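Local coordinates for phage-like element PBSX protein xkdH (Bacillus subtilis, PDB 3F3B) that is of unknown function but probably serves as a structural component of the phage-like particles of the PBSX element, at residues M6-A18 with F76-W90. Residues are numbered along the deposited sequence; the frame is centred on the assembly and turned at random.
Sequences MLIHRCDIYHEAA and FPLSADIRVNDKIIW. With PO4 (phosphate ion), chain B.
D12 and I89 form a hydrogen-bonded antiparallel pair, with I89 N to D12 O at 2.8 Å. Y14 and K87 repeat the pattern two residues on, and I13 faces I88 between them as a non-hydrogen-bonded pair. The N-to-C directions of strands 9-14 and 87-90 lie 152° apart, close to antiparallel. A type II turn from R83 to D86 leads into the second strand.

On the face that carries I13 and I88, these two side chains lie side by side. I13 CD1 also reaches F76 CE1 and I82 CD1. C11 SG sits at the edge of the F76 ring, near its plane. These buried side chains probably line the inside of the curled antiparallel sheet, consistent with a phage barrel fold. Strand 9-14 also pairs with strand 48-61 along its other edge.

On the face of Y14, K87 and I89, the K87 chain bends at chi3 (66°). This lays CE over one face of the Y14 ring, and NZ makes a cation-pi contact 4.7 Å from the ring centroid. I89 CG1 meets Y14 CE2 obliquely.

H15 is held from several sides. Its ND1 donates to D86 OD1 at 2.6 Å, close to the ring plane but from above the carboxylate. The R83 guanidinium lies flat on one ring face, centres 3.7 Å apart and planes at 14°. D81 takes R83 side-on, NE to OD1 and NH2 to OD2, which fixes the guanidinium's rotation. D86 OD2 accepts the R83 backbone N, and a water links D86 OD1 to E16 N.

At the H9-W90 end of the contact, a phosphate, probably from the crystallisation liquor, bridges the strands. Its O4 takes both H9 ND1 (2.6 Å) and W90 NE1 (2.8 Å), and O3 takes R10 N. The H9 and W90 rings meet obliquely, with F52 beside both.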
# COMPACT_ATOMS: atom_id res chain seq x y z
N MSE A 6 8.51 16.75 10.54
CA MSE A 6 7.59 15.68 10.18
C MSE A 6 6.35 16.17 9.43
O MSE A 6 5.29 16.38 10.03
CB MSE A 6 7.15 14.92 11.44
CG MSE A 6 8.29 14.24 12.18
SE MSE A 6 7.70 13.29 13.77
CE MSE A 6 8.00 14.67 15.11
N LEU A 7 6.47 16.35 8.12
CA LEU A 7 5.34 16.80 7.33
C LEU A 7 4.28 15.70 7.19
O LEU A 7 4.61 14.53 6.99
CB LEU A 7 5.80 17.24 5.93
CG LEU A 7 6.66 18.50 5.78
CD1 LEU A 7 6.76 18.83 4.30
CD2 LEU A 7 6.04 19.67 6.53
N ILE A 8 3.01 16.10 7.30
CA ILE A 8 1.88 15.18 7.20
C ILE A 8 1.42 15.02 5.75
O ILE A 8 1.17 16.00 5.06
CB ILE A 8 0.68 15.69 8.06
CG1 ILE A 8 0.75 15.15 9.49
CG2 ILE A 8 -0.63 15.25 7.43
CD1 ILE A 8 2.03 15.48 10.22
N HIS A 9 1.30 13.78 5.30
CA HIS A 9 0.82 13.50 3.96
C HIS A 9 -0.57 12.87 4.05
O HIS A 9 -1.03 12.50 5.12
CB HIS A 9 1.77 12.56 3.22
CG HIS A 9 3.14 13.12 3.03
ND1 HIS A 9 3.37 14.33 2.40
CD2 HIS A 9 4.36 12.66 3.40
CE1 HIS A 9 4.67 14.57 2.38
NE2 HIS A 9 5.29 13.57 2.98
N ARG A 10 -1.25 12.76 2.92
CA ARG A 10 -2.59 12.18 2.89
C ARG A 10 -2.63 11.10 1.83
O ARG A 10 -2.20 11.32 0.70
CB ARG A 10 -3.65 13.24 2.57
CG ARG A 10 -3.75 14.33 3.62
CD ARG A 10 -4.29 13.77 4.91
NE ARG A 10 -4.18 14.73 6.00
CZ ARG A 10 -5.05 14.83 7.00
NH1 ARG A 10 -6.11 14.02 7.05
NH2 ARG A 10 -4.86 15.72 7.96
N CYS A 11 -3.17 9.94 2.19
CA CYS A 11 -3.27 8.84 1.24
C CYS A 11 -4.59 8.10 1.38
O CYS A 11 -5.30 8.23 2.38
CB CYS A 11 -2.12 7.85 1.46
SG CYS A 11 -2.22 6.97 3.04
N ASP A 12 -4.93 7.34 0.34
CA ASP A 12 -6.13 6.52 0.36
C ASP A 12 -5.60 5.10 0.52
O ASP A 12 -4.56 4.76 -0.04
CB ASP A 12 -6.91 6.64 -0.94
CG ASP A 12 -7.55 7.99 -1.11
OD1 ASP A 12 -7.82 8.65 -0.08
OD2 ASP A 12 -7.79 8.38 -2.27
N ILE A 13 -6.31 4.29 1.28
CA ILE A 13 -5.89 2.92 1.52
C ILE A 13 -6.91 1.92 0.98
O ILE A 13 -8.12 2.11 1.13
CB ILE A 13 -5.67 2.70 3.03
CG1 ILE A 13 -4.72 3.78 3.58
CG2 ILE A 13 -5.06 1.34 3.28
CD1 ILE A 13 -4.58 3.77 5.11
N TYR A 14 -6.41 0.85 0.37
CA TYR A 14 -7.24 -0.21 -0.19
C TYR A 14 -6.77 -1.53 0.39
O TYR A 14 -5.58 -1.85 0.34
CB TYR A 14 -7.08 -0.30 -1.72
CG TYR A 14 -7.44 0.94 -2.49
CD1 TYR A 14 -8.52 0.94 -3.37
CD2 TYR A 14 -6.68 2.10 -2.36
CE1 TYR A 14 -8.84 2.08 -4.11
CE2 TYR A 14 -6.99 3.25 -3.09
CZ TYR A 14 -8.07 3.23 -3.96
OH TYR A 14 -8.39 4.37 -4.67
N HIS A 15 -7.70 -2.31 0.92
CA HIS A 15 -7.36 -3.60 1.50
C HIS A 15 -7.57 -4.74 0.51
O HIS A 15 -8.51 -4.72 -0.28
CB HIS A 15 -8.21 -3.86 2.74
CG HIS A 15 -8.09 -2.80 3.78
ND1 HIS A 15 -6.88 -2.25 4.15
CD2 HIS A 15 -9.02 -2.23 4.59
CE1 HIS A 15 -7.07 -1.39 5.13
NE2 HIS A 15 -8.36 -1.36 5.42
N GLU A 16 -6.70 -5.74 0.57
CA GLU A 16 -6.84 -6.90 -0.29
C GLU A 16 -8.14 -7.56 0.17
O GLU A 16 -8.44 -7.57 1.37
CB GLU A 16 -5.66 -7.86 -0.11
CG GLU A 16 -4.34 -7.33 -0.64
CD GLU A 16 -4.21 -7.47 -2.15
OE1 GLU A 16 -5.22 -7.29 -2.86
OE2 GLU A 16 -3.09 -7.75 -2.64
N ALA A 17 -8.92 -8.08 -0.76
CA ALA A 17 -10.18 -8.72 -0.39
C ALA A 17 -10.42 -9.98 -1.20
O ALA A 17 -9.99 -10.08 -2.36
CB ALA A 17 -11.34 -7.74 -0.57
N ALA A 18 -11.09 -10.96 -0.59
CA ALA A 18 -11.40 -12.20 -1.28
C ALA A 18 -12.58 -11.90 -2.19
O ALA A 18 -13.59 -11.36 -1.75
CB ALA A 18 -11.77 -13.28 -0.28
N PHE A 76 1.36 5.85 10.75
CA PHE A 76 -0.08 6.06 10.75
C PHE A 76 -0.64 6.18 12.15
O PHE A 76 -0.05 5.68 13.11
CB PHE A 76 -0.80 4.86 10.14
CG PHE A 76 -0.61 4.69 8.66
CD1 PHE A 76 -1.29 5.50 7.77
CD2 PHE A 76 0.15 3.63 8.17
CE1 PHE A 76 -1.22 5.25 6.41
CE2 PHE A 76 0.22 3.37 6.81
CZ PHE A 76 -0.47 4.19 5.93
N PRO A 77 -1.81 6.83 12.28
CA PRO A 77 -2.43 6.98 13.60
C PRO A 77 -2.83 5.58 14.01
O PRO A 77 -3.15 4.75 13.15
CB PRO A 77 -3.66 7.85 13.31
CG PRO A 77 -3.31 8.57 12.04
CD PRO A 77 -2.61 7.50 11.25
N LEU A 78 -2.84 5.31 15.30
CA LEU A 78 -3.20 3.99 15.80
C LEU A 78 -4.65 3.61 15.46
O LEU A 78 -4.96 2.44 15.27
CB LEU A 78 -2.98 3.93 17.32
CG LEU A 78 -2.55 2.58 17.88
CD1 LEU A 78 -1.21 2.20 17.27
CD2 LEU A 78 -2.43 2.66 19.39
N SER A 79 -5.51 4.61 15.38
CA SER A 79 -6.92 4.39 15.06
C SER A 79 -7.12 3.91 13.62
O SER A 79 -8.19 3.41 13.27
CB SER A 79 -7.72 5.68 15.27
OG SER A 79 -7.24 6.70 14.41
N ALA A 80 -6.10 4.06 12.79
CA ALA A 80 -6.19 3.64 11.40
C ALA A 80 -6.13 2.11 11.23
O ALA A 80 -5.44 1.42 11.96
CB ALA A 80 -5.07 4.29 10.59
N ASP A 81 -6.88 1.60 10.24
CA ASP A 81 -6.93 0.17 9.93
C ASP A 81 -5.82 -0.12 8.91
O ASP A 81 -6.00 0.10 7.71
CB ASP A 81 -8.29 -0.18 9.31
CG ASP A 81 -8.50 -1.68 9.12
OD1 ASP A 81 -7.55 -2.40 8.73
OD2 ASP A 81 -9.64 -2.15 9.34
N ILE A 82 -4.68 -0.60 9.40
CA ILE A 82 -3.54 -0.89 8.54
C ILE A 82 -3.33 -2.39 8.41
O ILE A 82 -3.27 -3.10 9.40
CB ILE A 82 -2.25 -0.27 9.12
CG1 ILE A 82 -2.45 1.23 9.39
CG2 ILE A 82 -1.09 -0.52 8.18
CD1 ILE A 82 -2.84 2.05 8.17
N ARG A 83 -3.21 -2.85 7.17
CA ARG A 83 -3.01 -4.27 6.89
C ARG A 83 -1.90 -4.43 5.86
O ARG A 83 -1.76 -3.61 4.97
CB ARG A 83 -4.29 -4.89 6.34
CG ARG A 83 -5.52 -4.66 7.18
CD ARG A 83 -6.77 -5.15 6.47
NE ARG A 83 -7.97 -4.62 7.10
CZ ARG A 83 -9.21 -4.83 6.66
NH1 ARG A 83 -9.41 -5.57 5.57
NH2 ARG A 83 -10.24 -4.29 7.29
N VAL A 84 -1.11 -5.49 5.98
CA VAL A 84 -0.05 -5.68 5.00
C VAL A 84 -0.69 -6.03 3.66
O VAL A 84 -1.78 -6.62 3.60
CB VAL A 84 0.96 -6.76 5.45
CG1 VAL A 84 1.88 -7.13 4.31
CG2 VAL A 84 1.78 -6.24 6.62
N ASN A 85 -0.01 -5.64 2.59
CA ASN A 85 -0.48 -5.85 1.23
C ASN A 85 -1.54 -4.81 0.91
O ASN A 85 -2.22 -4.89 -0.11
CB ASN A 85 -1.02 -7.27 1.05
CG ASN A 85 0.07 -8.31 1.16
OD1 ASN A 85 1.08 -8.25 0.47
ND2 ASN A 85 -0.13 -9.28 2.05
N ASP A 86 -1.69 -3.84 1.81
CA ASP A 86 -2.63 -2.76 1.58
C ASP A 86 -2.06 -1.96 0.44
O ASP A 86 -0.83 -1.91 0.27
CB ASP A 86 -2.69 -1.80 2.77
CG ASP A 86 -3.75 -2.17 3.76
OD1 ASP A 86 -4.52 -3.12 3.49
OD2 ASP A 86 -3.81 -1.49 4.81
N LYS A 87 -2.92 -1.33 -0.35
CA LYS A 87 -2.45 -0.47 -1.43
C LYS A 87 -2.76 0.95 -0.98
O LYS A 87 -3.90 1.26 -0.63
CB LYS A 87 -3.18 -0.74 -2.74
CG LYS A 87 -2.84 0.28 -3.84
CD LYS A 87 -3.42 -0.09 -5.20
CE LYS A 87 -4.94 -0.06 -5.20
NZ LYS A 87 -5.49 -0.42 -6.54
N ILE A 88 -1.75 1.81 -0.93
CA ILE A 88 -2.01 3.19 -0.54
C ILE A 88 -1.70 4.08 -1.73
O ILE A 88 -0.75 3.84 -2.47
CB ILE A 88 -1.16 3.63 0.68
CG1 ILE A 88 0.30 3.80 0.28
CG2 ILE A 88 -1.31 2.62 1.82
CD1 ILE A 88 1.16 4.47 1.34
N ILE A 89 -2.53 5.11 -1.90
CA ILE A 89 -2.36 6.06 -2.99
C ILE A 89 -1.96 7.40 -2.39
O ILE A 89 -2.72 8.00 -1.63
CB ILE A 89 -3.68 6.26 -3.76
CG1 ILE A 89 -4.26 4.91 -4.21
CG2 ILE A 89 -3.43 7.20 -4.94
CD1 ILE A 89 -3.53 4.24 -5.34
N TRP A 90 -0.75 7.85 -2.71
CA TRP A 90 -0.25 9.13 -2.23
C TRP A 90 0.22 9.92 -3.44
O TRP A 90 1.10 9.47 -4.17
CB TRP A 90 0.91 8.93 -1.26
CG TRP A 90 1.65 10.20 -0.96
CD1 TRP A 90 1.17 11.29 -0.29
CD2 TRP A 90 2.99 10.53 -1.35
NE1 TRP A 90 2.12 12.28 -0.23
CE2 TRP A 90 3.25 11.84 -0.88
CE3 TRP A 90 3.99 9.84 -2.05
CZ2 TRP A 90 4.48 12.48 -1.09
CZ3 TRP A 90 5.21 10.48 -2.26
CH2 TRP A 90 5.44 11.79 -1.78
P PO4 B . 0.24 15.41 0.31
O1 PO4 B . -0.00 15.44 -1.16
O2 PO4 B . 0.11 16.79 0.86
O3 PO4 B . -0.76 14.53 0.96
O4 PO4 B . 1.60 14.90 0.58
O HOH W 1 -3.93 10.37 -2.14
O HOH W 2 -4.78 -5.51 2.67
O HOH W 3 -6.85 -7.14 3.82